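Local coordinates for regulatory protein MarR (Planctomyces limnophilus, PDB 3U2R) that is a MarR-family protein that probably binds DNA through a winged helix-turn-helix domain and regulates transcription, at residues 63-68 against 104-109; 32-37 against 124-129. All coordinates share one frame; numbering follows the deposited sequence.

Contact 1 (63-68 against 104-109)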
loop_
_atom_site.group_PDB
_atom_site.type_symbol
_atom_site.label_atom_id
_atom_site.label_comp_id
_atom_site.label_asym_id
_atom_site.label_seq_id
_atom_site.Cartn_x
_atom_site.Cartn_y
_atom_site.Cartn_z
HETATM N N MSE A 63 -24.282 12.659 -31.127
HETATM C CA MSE A 63 -25.169 11.850 -30.307
HETATM C C MSE A 63 -26.300 12.751 -29.796
HETATM O O MSE A 63 -26.053 13.902 -29.398
HETATM C CB MSE A 63 -24.366 11.240 -29.155
HETATM C CG MSE A 63 -25.159 10.274 -28.340
HETATM SE SE MSE A 63 -24.081 9.342 -26.976
HETATM C CE MSE A 63 -22.824 8.186 -28.131
ATOM N N ALA A 64 -27.537 12.218 -29.796
ATOM C CA ALA A 64 -28.722 12.892 -29.263
ATOM C C ALA A 64 -28.523 13.192 -27.826
ATOM O O ALA A 64 -28.021 12.323 -27.094
ATOM C CB ALA A 64 -29.958 12.015 -29.413
ATOM N N THR A 65 -28.942 14.395 -27.400
ATOM C CA THR A 65 -28.829 14.846 -26.003
ATOM C C THR A 65 -29.430 13.786 -25.028
ATOM O O THR A 65 -28.815 13.476 -24.016
ATOM C CB THR A 65 -29.520 16.224 -25.879
ATOM O OG1 THR A 65 -28.876 17.138 -26.779
ATOM C CG2 THR A 65 -29.501 16.782 -24.456
ATOM N N LEU A 66 -30.596 13.222 -25.351
ATOM C CA LEU A 66 -31.213 12.186 -24.515
ATOM C C LEU A 66 -30.353 10.923 -24.407
ATOM O O LEU A 66 -30.314 10.322 -23.320
ATOM C CB LEU A 66 -32.582 11.791 -25.067
ATOM C CG LEU A 66 -33.723 12.799 -24.852
ATOM C CD1 LEU A 66 -34.995 12.266 -25.421
ATOM C CD2 LEU A 66 -33.914 13.119 -23.337
ATOM N N GLN A 67 -29.700 10.497 -25.531
ATOM C CA GLN A 67 -28.842 9.305 -25.525
ATOM C C GLN A 67 -27.558 9.574 -24.719
ATOM O O GLN A 67 -27.049 8.664 -24.064
ATOM C CB GLN A 67 -28.519 8.817 -26.943
ATOM C CG GLN A 67 -27.633 7.545 -26.965
ATOM C CD GLN A 67 -27.502 6.866 -28.329
ATOM O OE1 GLN A 67 -26.758 7.313 -29.220
ATOM N NE2 GLN A 67 -28.169 5.724 -28.507
ATOM N N ILE A 68 -27.043 10.825 -24.742
ATOM C CA ILE A 68 -25.884 11.209 -23.918
ATOM C C ILE A 68 -26.271 10.992 -22.454
ATOM O O ILE A 68 -25.553 10.326 -21.727
ATOM C CB ILE A 68 -25.454 12.680 -24.157
ATOM C CG1 ILE A 68 -24.832 12.896 -25.583
ATOM C CG2 ILE A 68 -24.517 13.175 -23.028
ATOM C CD1 ILE A 68 -24.567 14.294 -25.918
ATOM N N VAL A 104 -31.636 17.521 -30.389
ATOM C CA VAL A 104 -30.385 18.214 -30.598
ATOM C C VAL A 104 -29.264 17.166 -30.530
ATOM O O VAL A 104 -29.089 16.537 -29.493
ATOM C CB VAL A 104 -30.192 19.375 -29.579
ATOM C CG1 VAL A 104 -28.800 20.031 -29.750
ATOM C CG2 VAL A 104 -31.302 20.401 -29.725
ATOM N N GLU A 105 -28.584 16.923 -31.655
ATOM C CA GLU A 105 -27.435 16.031 -31.714
ATOM C C GLU A 105 -26.208 16.871 -31.424
ATOM O O GLU A 105 -26.147 18.026 -31.837
ATOM C CB GLU A 105 -27.309 15.328 -33.073
ATOM C CG GLU A 105 -28.424 14.327 -33.295
ATOM C CD GLU A 105 -28.155 13.397 -34.458
ATOM O OE1 GLU A 105 -27.933 13.909 -35.578
ATOM O OE2 GLU A 105 -28.132 12.160 -34.244
ATOM N N VAL A 106 -25.283 16.331 -30.647
ATOM C CA VAL A 106 -24.065 17.028 -30.234
ATOM C C VAL A 106 -22.891 16.178 -30.677
ATOM O O VAL A 106 -22.891 14.995 -30.361
ATOM C CB VAL A 106 -24.086 17.183 -28.678
ATOM C CG1 VAL A 106 -22.925 18.051 -28.187
ATOM C CG2 VAL A 106 -25.421 17.751 -28.209
ATOM N N ALA A 107 -21.885 16.782 -31.330
ATOM C CA ALA A 107 -20.665 16.119 -31.744
ATOM C C ALA A 107 -19.452 16.904 -31.206
ATOM O O ALA A 107 -19.498 18.133 -30.975
ATOM C CB ALA A 107 -20.629 16.051 -33.286
ATOM N N LEU A 108 -18.341 16.214 -31.083
ATOM C CA LEU A 108 -17.094 16.890 -30.712
ATOM C C LEU A 108 -16.602 17.724 -31.882
ATOM O O LEU A 108 -16.900 17.378 -33.012
ATOM C CB LEU A 108 -15.969 15.881 -30.406
ATOM C CG LEU A 108 -15.637 15.424 -29.042
ATOM C CD1 LEU A 108 -14.268 14.793 -29.062
ATOM C CD2 LEU A 108 -15.700 16.529 -28.003
ATOM N N THR A 109 -15.879 18.804 -31.609
ATOM C CA THR A 109 -15.182 19.660 -32.611
ATOM C C THR A 109 -13.717 19.324 -32.572
ATOM O O THR A 109 -13.284 18.597 -31.672
ATOM C CB THR A 109 -15.352 21.125 -32.270
ATOM O OG1 THR A 109 -14.800 21.327 -30.972
ATOM C CG2 THR A 109 -16.786 21.552 -32.293
#
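A short antiparallel pairing joins strand 63-64 to strand 103-108, and with strand 92-97 on the far side of 103-108 it makes the small three-stranded sheet of the winged helix-turn-helix fold. Strand 63-64 runs straight into helix 65-71, with Ala-64 as the N-cap residue, so the strand pairing leads directly into the start of that helix. Selenomethionine Met-63 and Val-106 form the hydrogen-bonded pair: Met-63 N gives a bond of 2.8 Å to Val-106 O, and the return bond from Val-106 N to Met-63 O is equally short. In both, the donor stands about 40° above the carbonyl plane. Next comes the non-hydrogen-bonded pair of Ala-64 and Glu-105, where the backbones close to 4.2 Å between the two CA atoms and Glu-105 CA lies 3.4 Å from Met-63 O in a CA-H...O contact. The side chains of Met-63 and Val-106 share one face of the sheet, where helix 46-58 packs against them through Val-58 and Leu-55. On that same valine, Ile-68 reaches across from the first turn of the helix and sets CD1 4.0 Å from Val-106 CB, the two side chains crossing at about a right angle. Thr-65 and Ile-68 both lie against helix 78-88, on Ile-79. A valine in place of Thr-65 would remove the hydroxyl and would probably leave the helix start less firmly held to the strand, with the backbone N-H alone gripping Val-104 O. That carbonyl takes two bonds from Thr-65: N approaches nearly along the C=O axis at 3.0 Å, while OG1, turned anti to the carbonyl carbon of its own residue (chi1 -59°), comes from above the carbonyl plane to 2.8 Å from Val-104 O.

Contact 2 (32-37 against 124-129)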
loop_
_atom_site.group_PDB
_atom_site.type_symbol
_atom_site.label_atom_id
_atom_site.label_comp_id
_atom_site.label_asym_id
_atom_site.label_seq_id
_atom_site.Cartn_x
_atom_site.Cartn_y
_atom_site.Cartn_z
ATOM N N LYS A 32 -13.138 11.682 -5.953
ATOM C CA LYS A 32 -13.902 12.853 -6.429
ATOM C C LYS A 32 -13.138 14.145 -6.209
ATOM O O LYS A 32 -13.124 15.033 -7.079
ATOM C CB LYS A 32 -15.242 12.944 -5.656
ATOM C CG LYS A 32 -16.161 14.075 -6.101
ATOM C CD LYS A 32 -16.984 13.651 -7.269
ATOM C CE LYS A 32 -17.670 14.812 -7.945
ATOM N NZ LYS A 32 -18.400 15.641 -6.957
ATOM N N ALA A 33 -12.526 14.288 -5.015
ATOM C CA ALA A 33 -11.798 15.535 -4.758
ATOM C C ALA A 33 -10.557 15.717 -5.703
ATOM O O ALA A 33 -10.274 16.829 -6.146
ATOM C CB ALA A 33 -11.351 15.565 -3.327
ATOM N N ILE A 34 -9.865 14.636 -6.028
ATOM C CA ILE A 34 -8.637 14.702 -6.841
ATOM C C ILE A 34 -9.021 15.066 -8.269
ATOM O O ILE A 34 -8.337 15.854 -8.894
ATOM C CB ILE A 34 -7.832 13.363 -6.752
ATOM C CG1 ILE A 34 -7.192 13.258 -5.341
ATOM C CG2 ILE A 34 -6.750 13.237 -7.885
ATOM C CD1 ILE A 34 -6.714 11.907 -5.055
ATOM N N GLU A 35 -10.100 14.493 -8.785
ATOM C CA GLU A 35 -10.618 14.841 -10.130
ATOM C C GLU A 35 -11.102 16.269 -10.199
ATOM O O GLU A 35 -10.829 16.997 -11.164
ATOM C CB GLU A 35 -11.784 13.924 -10.473
ATOM C CG GLU A 35 -11.306 12.545 -10.788
ATOM C CD GLU A 35 -12.336 11.501 -11.142
ATOM O OE1 GLU A 35 -13.515 11.876 -11.323
ATOM O OE2 GLU A 35 -11.890 10.400 -11.546
ATOM N N GLU A 36 -11.831 16.691 -9.180
ATOM C CA GLU A 36 -12.342 18.070 -9.162
ATOM C C GLU A 36 -11.149 19.030 -9.231
ATOM O O GLU A 36 -11.122 19.895 -10.097
ATOM C CB GLU A 36 -13.208 18.313 -7.907
ATOM C CG GLU A 36 -14.281 19.376 -7.999
ATOM C CD GLU A 36 -15.531 19.216 -7.122
ATOM O OE1 GLU A 36 -16.505 19.970 -7.360
ATOM O OE2 GLU A 36 -15.520 18.408 -6.163
ATOM N N GLU A 37 -10.083 18.765 -8.473
ATOM C CA GLU A 37 -8.943 19.672 -8.519
ATOM C C GLU A 37 -8.252 19.702 -9.879
ATOM O O GLU A 37 -7.828 20.768 -10.300
ATOM C CB GLU A 37 -7.956 19.337 -7.439
ATOM C CG GLU A 37 -6.961 20.455 -7.162
ATOM C CD GLU A 37 -5.530 20.092 -7.504
ATOM O OE1 GLU A 37 -4.666 20.170 -6.599
ATOM O OE2 GLU A 37 -5.287 19.672 -8.661
ATOM N N ARG A 124 -4.269 10.817 -16.390
ATOM C CA ARG A 124 -3.593 9.607 -15.995
ATOM C C ARG A 124 -2.871 9.864 -14.654
ATOM O O ARG A 124 -2.960 9.035 -13.759
ATOM C CB ARG A 124 -2.596 9.145 -17.085
ATOM C CG ARG A 124 -1.871 7.837 -16.730
ATOM C CD ARG A 124 -0.867 7.481 -17.784
ATOM N NE ARG A 124 0.270 8.397 -17.675
ATOM C CZ ARG A 124 0.712 9.258 -18.593
ATOM N NH1 ARG A 124 0.138 9.326 -19.799
ATOM N NH2 ARG A 124 1.737 10.050 -18.320
ATOM N N GLN A 125 -2.231 11.053 -14.497
ATOM C CA GLN A 125 -1.570 11.375 -13.228
ATOM C C GLN A 125 -2.579 11.508 -12.114
ATOM O O GLN A 125 -2.297 11.153 -10.986
ATOM C CB GLN A 125 -0.739 12.625 -13.292
ATOM C CG GLN A 125 0.479 12.427 -14.170
ATOM C CD GLN A 125 1.229 13.676 -14.552
ATOM O OE1 GLN A 125 1.954 13.656 -15.548
ATOM N NE2 GLN A 125 1.153 14.764 -13.766
ATOM N N CYS A 126 -3.715 12.075 -12.415
ATOM C CA CYS A 126 -4.801 12.153 -11.471
ATOM C C CYS A 126 -5.240 10.720 -11.013
ATOM O O CYS A 126 -5.437 10.528 -9.824
ATOM C CB CYS A 126 -5.935 12.960 -12.088
ATOM S SG CYS A 126 -7.579 12.456 -11.644
ATOM N N HIS A 127 -5.285 9.719 -11.914
ATOM C CA HIS A 127 -5.658 8.356 -11.541
ATOM C C HIS A 127 -4.566 7.709 -10.735
ATOM O O HIS A 127 -4.863 7.001 -9.783
ATOM C CB HIS A 127 -6.002 7.481 -12.747
ATOM C CG HIS A 127 -7.225 7.923 -13.511
ATOM N ND1 HIS A 127 -8.396 8.366 -12.861
ATOM C CD2 HIS A 127 -7.499 7.815 -14.835
ATOM C CE1 HIS A 127 -9.225 8.688 -13.829
ATOM N NE2 HIS A 127 -8.767 8.299 -15.016
ATOM N N GLU A 128 -3.308 8.026 -11.019
ATOM C CA GLU A 128 -2.191 7.544 -10.204
ATOM C C GLU A 128 -2.253 8.144 -8.763
ATOM O O GLU A 128 -2.155 7.397 -7.771
ATOM C CB GLU A 128 -0.878 7.860 -10.871
ATOM C CG GLU A 128 -0.659 7.040 -12.144
ATOM C CD GLU A 128 0.509 7.564 -12.951
ATOM O OE1 GLU A 128 1.271 8.358 -12.377
ATOM O OE2 GLU A 128 0.774 7.048 -14.055
ATOM N N ARG A 129 -2.583 9.458 -8.634
ATOM C CA ARG A 129 -2.677 10.089 -7.294
ATOM C C ARG A 129 -3.838 9.539 -6.526
ATOM O O ARG A 129 -3.717 9.338 -5.323
ATOM C CB ARG A 129 -2.768 11.574 -7.420
ATOM C CG ARG A 129 -1.449 12.185 -8.056
ATOM C CD ARG A 129 -1.337 13.648 -7.688
ATOM N NE ARG A 129 -2.454 14.404 -8.219
ATOM C CZ ARG A 129 -2.608 14.759 -9.502
ATOM N NH1 ARG A 129 -1.691 14.432 -10.404
ATOM N NH2 ARG A 129 -3.690 15.440 -9.890
#
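Ile-34 points toward the facing helix and meets it with both ends of its branched side chain. Its CG2, anti to the backbone N, sits 3.6 Å from the carbonyl oxygen Cys-126 O and 3.9 Å from Cys-126 SG, while CD1 reaches on to lie 4.0 Å from Arg-129 O, about one turn further along. The thiol meets two side chains of helix 18-40, for Glu-35 CG also comes within 3.8 Å of Cys-126 SG. Arg-129 folds its guanidinium back over its own helix, one face lying above Cys-126 CA and offset toward the rim, and Ile-34 CG2 approaches the group obliquely. These residues join two long helices, 18-40 and 110-148, nearly antiparallel here (154° between the N-to-C directions) with the short axes 9.6 Å apart. In MarR proteins the N- and C-terminal helices form the dimerisation region, consistent with Ala-20 of the second subunit packing on Glu-35. No hydrogen bond crosses between 32-37 and 124-129 themselves; there the contact is van der Waals, and a polar link between the helices comes one residue further on, at Gln-130. The carboxylate of Glu-35 travels out along an extended chain to the His-127 ring, where OE2 lies in the ring plane at the edge, 3.9 Å from CE1, the carboxylate and ring planes turned 65° apart. Gln-130 positions both polar ends, its NE2 bonding Glu-35 OE2 and its OE1 bonding His-127 ND1. Thr-17 of the second subunit packs on His-127 and hydrogen-bonds Glu-35 OE2 through OG1; Glu-147 of the third subunit packs against Arg-129.

How the contacts relate
Starting from the N terminus, the chain first lays down helix 18-40, whose residues 32-37 are met much later in the chain by residues 124-129. Helix 46-58 follows, then residues 63-68, helix 78-88 and strand 92-97, before 104-109 returns and closes the loop of contact 1. Helix 110-148 begins directly afterwards, and its residues 124-129 close the much longer loop of contact 2, so contact 1 is nested inside it. Contact 1 belongs to the winged helix-turn-helix part; contact 2 ties together the two long helices beside neighbouring subunits. Their centres, about 26 Å apart, lie on opposite sides of the chain's centre.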